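Local coordinates for protein alpha-galactosidase 1 (Saccharomyces cerevisiae, PDB 3LRL) that hydrolyses terminal, non-reducing alpha-D-galactose residues from alpha-D-galactosides such as galactose oligosaccharides, galactomannans and galactolipids, at residues S203-G208 with D260-E265. The protein carries 1 engineered substitution. Residues are numbered along the deposited sequence; the frame is centred on the assembly and turned at random.
Sequences SWRMSG and DLDNLE. With GLA (alpha-D-galactopyranose), chain D.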
ATOM      1  N   SER A 203     -16.403  17.310  12.320  1.00 13.78           N
ATOM      2  CA  SER A 203     -16.591  16.529  11.103  1.00 14.27           C
ATOM      3  C   SER A 203     -15.288  16.472  10.338  1.00 14.25           C
ATOM      4  O   SER A 203     -14.352  17.207  10.663  1.00 14.45           O
ATOM      5  CB  SER A 203     -17.730  17.086  10.227  1.00 13.52           C
ATOM      6  OG  SER A 203     -17.421  18.382   9.771  1.00 14.71           O
ATOM      7  N   TRP A 204     -15.227  15.595   9.337  1.00 14.15           N
ATOM      8  CA  TRP A 204     -14.041  15.468   8.482  1.00 14.38           C
ATOM      9  C   TRP A 204     -14.414  15.050   7.060  1.00 14.19           C
ATOM     10  O   TRP A 204     -15.084  14.040   6.844  1.00 14.24           O
ATOM     11  CB  TRP A 204     -13.009  14.475   9.070  1.00 13.85           C
ATOM     12  CG  TRP A 204     -13.631  13.219   9.571  1.00 13.47           C
ATOM     13  CD1 TRP A 204     -13.833  12.060   8.869  1.00 13.37           C
ATOM     14  CD2 TRP A 204     -14.161  12.989  10.885  1.00 12.76           C
ATOM     15  NE1 TRP A 204     -14.447  11.129   9.664  1.00 12.90           N
ATOM     16  CE2 TRP A 204     -14.674  11.679  10.903  1.00 13.94           C
ATOM     17  CE3 TRP A 204     -14.258  13.774  12.046  1.00 14.66           C
ATOM     18  CZ2 TRP A 204     -15.273  11.123  12.044  1.00 15.36           C
ATOM     19  CZ3 TRP A 204     -14.840  13.225  13.181  1.00 13.54           C
ATOM     20  CH2 TRP A 204     -15.329  11.903  13.173  1.00 14.66           C
ATOM     21  N   ARG A 205     -13.968  15.837   6.091  1.00 14.24           N
ATOM     22  CA  ARG A 205     -14.043  15.421   4.689  1.00 14.36           C
ATOM     23  C   ARG A 205     -13.299  14.102   4.585  1.00 14.61           C
ATOM     24  O   ARG A 205     -12.150  13.979   5.056  1.00 14.72           O
ATOM     25  CB  ARG A 205     -13.444  16.489   3.775  1.00 13.57           C
ATOM     26  CG  ARG A 205     -14.355  17.709   3.591  1.00 13.05           C
ATOM     27  CD  ARG A 205     -15.399  17.479   2.477  1.00 13.10           C
ATOM     28  NE  ARG A 205     -14.727  17.134   1.220  1.00 14.72           N
ATOM     29  CZ  ARG A 205     -14.163  18.017   0.401  1.00 13.38           C
ATOM     30  NH1 ARG A 205     -14.231  19.306   0.661  1.00 13.64           N
ATOM     31  NH2 ARG A 205     -13.553  17.609  -0.695  1.00 13.27           N
ATOM     32  N   MET A 206     -13.982  13.108   4.021  1.00 14.45           N
ATOM     33  CA  MET A 206     -13.414  11.769   3.830  1.00 13.63           C
ATOM     34  C   MET A 206     -13.007  11.461   2.383  1.00 14.07           C
ATOM     35  O   MET A 206     -12.723  10.301   2.044  1.00 14.44           O
ATOM     36  CB  MET A 206     -14.342  10.680   4.416  1.00 13.18           C
ATOM     37  CG  MET A 206     -15.854  10.775   4.087  1.00 13.05           C
ATOM     38  SD  MET A 206     -16.243  10.928   2.320  1.00 15.12           S
ATOM     39  CE  MET A 206     -15.849   9.349   1.648  1.00 12.21           C
ATOM     40  N   SER A 207     -12.946  12.493   1.535  1.00 14.43           N
ATOM     41  CA  SER A 207     -12.591  12.325   0.103  1.00 14.84           C
ATOM     42  C   SER A 207     -12.185  13.627  -0.622  1.00 14.95           C
ATOM     43  O   SER A 207     -12.352  14.733  -0.088  1.00 15.30           O
ATOM     44  CB  SER A 207     -13.754  11.659  -0.664  1.00 14.03           C
ATOM     45  OG  SER A 207     -14.725  12.623  -1.004  1.00 13.70           O
ATOM     46  N   GLY A 208     -11.698  13.492  -1.853  1.00 15.16           N
ATOM     47  CA  GLY A 208     -11.521  14.653  -2.733  1.00 16.52           C
ATOM     48  C   GLY A 208     -12.849  15.341  -3.045  1.00 17.17           C
ATOM     49  O   GLY A 208     -13.930  14.804  -2.750  1.00 17.53           O
ATOM     50  N   ASP A 260     -17.769  13.613   6.436  1.00 15.67           N
ATOM     51  CA  ASP A 260     -18.256  14.695   5.577  1.00 15.98           C
ATOM     52  C   ASP A 260     -18.062  14.291   4.106  1.00 15.75           C
ATOM     53  O   ASP A 260     -16.931  14.105   3.647  1.00 16.56           O
ATOM     54  CB  ASP A 260     -17.522  15.983   5.977  1.00 15.07           C
ATOM     55  CG  ASP A 260     -17.916  17.201   5.178  1.00 15.89           C
ATOM     56  OD1 ASP A 260     -18.798  17.134   4.289  1.00 15.34           O
ATOM     57  OD2 ASP A 260     -17.295  18.265   5.452  1.00 14.75           O
ATOM     58  N   LEU A 261     -19.163  14.108   3.377  1.00 15.96           N
ATOM     59  CA  LEU A 261     -19.059  13.700   1.972  1.00 15.89           C
ATOM     60  C   LEU A 261     -19.066  14.873   1.005  1.00 16.31           C
ATOM     61  O   LEU A 261     -19.192  14.680  -0.203  1.00 16.66           O
ATOM     62  CB  LEU A 261     -20.079  12.632   1.558  1.00 15.44           C
ATOM     63  CG  LEU A 261     -20.620  11.438   2.376  1.00 15.55           C
ATOM     64  CD1 LEU A 261     -21.151  10.358   1.423  1.00 11.81           C
ATOM     65  CD2 LEU A 261     -19.719  10.839   3.455  1.00 11.53           C
ATOM     66  N   ASP A 262     -18.895  16.080   1.548  1.00 16.50           N
ATOM     67  CA  ASP A 262     -18.695  17.317   0.780  1.00 16.31           C
ATOM     68  C   ASP A 262     -20.044  17.963   0.504  1.00 16.80           C
ATOM     69  O   ASP A 262     -21.098  17.315   0.711  1.00 17.00           O
ATOM     70  CB  ASP A 262     -17.847  17.082  -0.495  1.00 16.22           C
ATOM     71  CG  ASP A 262     -17.223  18.365  -1.054  1.00 15.55           C
ATOM     72  OD1 ASP A 262     -17.373  19.469  -0.489  1.00 18.11           O
ATOM     73  OD2 ASP A 262     -16.568  18.275  -2.094  1.00 16.22           O
ATOM     74  N   ASN A 263     -20.014  19.241   0.096  1.00 17.05           N
ATOM     75  CA  ASN A 263     -21.225  20.059  -0.058  1.00 17.44           C
ATOM     76  C   ASN A 263     -22.145  19.447  -1.102  1.00 17.71           C
ATOM     77  O   ASN A 263     -21.671  18.820  -2.064  1.00 18.23           O
ATOM     78  CB  ASN A 263     -20.892  21.508  -0.486  1.00 17.88           C
ATOM     79  CG  ASN A 263     -19.986  22.276   0.513  1.00 18.02           C
ATOM     80  OD1 ASN A 263     -19.705  21.851   1.634  1.00 18.57           O
ATOM     81  ND2 ASN A 263     -19.527  23.419   0.072  1.00 19.54           N
ATOM     82  N   LEU A 264     -23.453  19.629  -0.917  1.00 17.76           N
ATOM     83  CA  LEU A 264     -24.470  19.102  -1.839  1.00 18.13           C
ATOM     84  C   LEU A 264     -24.405  19.770  -3.209  1.00 18.10           C
ATOM     85  O   LEU A 264     -24.208  20.977  -3.300  1.00 18.52           O
ATOM     86  CB  LEU A 264     -25.886  19.197  -1.229  1.00 17.53           C
ATOM     87  CG  LEU A 264     -26.048  18.281  -0.001  1.00 18.22           C
ATOM     88  CD1 LEU A 264     -27.091  18.800   1.022  1.00 13.44           C
ATOM     89  CD2 LEU A 264     -26.301  16.809  -0.412  1.00 18.44           C
ATOM     90  N   GLU A 265     -24.550  18.973  -4.263  1.00 18.42           N
ATOM     91  CA  GLU A 265     -24.583  19.484  -5.644  1.00 18.91           C
ATOM     92  C   GLU A 265     -26.024  19.641  -6.177  1.00 19.05           C
ATOM     93  O   GLU A 265     -26.239  19.878  -7.373  1.00 19.17           O
ATOM     94  CB  GLU A 265     -23.755  18.581  -6.587  1.00 19.16           C
ATOM     95  CG  GLU A 265     -22.272  18.438  -6.210  1.00 17.97           C
ATOM     96  CD  GLU A 265     -21.412  19.581  -6.677  1.00 18.51           C
ATOM     97  OE1 GLU A 265     -21.900  20.511  -7.326  1.00 23.06           O
ATOM     98  OE2 GLU A 265     -20.214  19.578  -6.384  1.00 21.64           O
TER
HETATM   99  C1  GLA D   2     -10.557  21.977  -1.656  1.00 48.22           C
HETATM  100  C2  GLA D   2     -11.672  21.499  -0.674  1.00 47.31           C
HETATM  101  C3  GLA D   2     -12.709  22.633  -0.505  1.00 47.21           C
HETATM  102  C4  GLA D   2     -12.129  24.087  -0.451  1.00 48.01           C
HETATM  103  C5  GLA D   2     -11.040  24.358  -1.496  1.00 47.79           C
HETATM  104  C6  GLA D   2     -10.385  25.726  -1.275  1.00 47.84           C
HETATM  105  O2  GLA D   2     -12.261  20.218  -1.072  1.00 45.46           O
HETATM  106  O3  GLA D   2     -13.530  22.355   0.606  1.00 47.23           O
HETATM  107  O4  GLA D   2     -11.590  24.431   0.808  1.00 45.06           O
HETATM  108  O5  GLA D   2     -10.072  23.309  -1.411  1.00 48.84           O
HETATM  109  O6  GLA D   2     -10.773  26.705  -2.229  1.00 46.38           O
HETATM  110  O   HOH W   1     -15.831  18.657   7.451  1.00  8.26           O
HETATM  111  O   HOH W   2     -15.430  14.429   1.187  1.00 11.73           O
HETATM  112  O   HOH W   3     -15.979  20.794   2.118  1.00 21.28           O
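At the C-terminal mouth of the TIM barrel of this family 27 glycosidase, neighbouring parallel strands 203-205 and 258-260 pair Arg205 with Asp260 and carry the substrate-binding arginine to the galactose. Two backbone bonds flank Arg205: Asp260 N gives to Trp204 O at 2.7 Å, and Met206 N to Asp260 O at 3.1 Å. Beyond the pairing, the guanidinium of Arg205 and the carboxylate of Asp262 lie face on face, their planes 6° apart, with Asp262 CG 3.4 Å above the guanidinium plane and over its centre. The salt bridge from NH1 of Arg205 to OD1 of Asp262 therefore works through charge alone, no N-H pointing at the oxygen. That leaves the N-H groups for others. O2 of the galactose receives both NH1 (2.8 Å) and NH2 (2.9 Å) of Arg205, O3 takes a weak bond from NH1, and NH2 also reaches Ser207 O and the proton donor Asp209. NE of Arg205 gives to a water 2.8 Å away that in turn donates to Asp260 O and Ser207 OG. The aliphatic CG and CD of Arg205 lie against Asp260 OD2, CG at 3.5 Å, and bends at chi2 (-84°) and chi3 (-56°) then turn the guanidinium over the Asp262 carboxylate and toward the galactose; Asp260 OD1 closes an Asx turn by accepting from Asp262 N. A leucine in place of Arg205 would probably leave the sugar's O2 without either N-H donor and Asp262 without the cation stacked on it. Next along the chain, Met206 SD meets Leu261 CD2 at 3.7 Å. Helix 239-246 touches both of these side chains, helix 273-285 packs on Leu261 through Trp283, and strand 182-185 bonds to the backbones of Ser203 and Arg205 through Leu185.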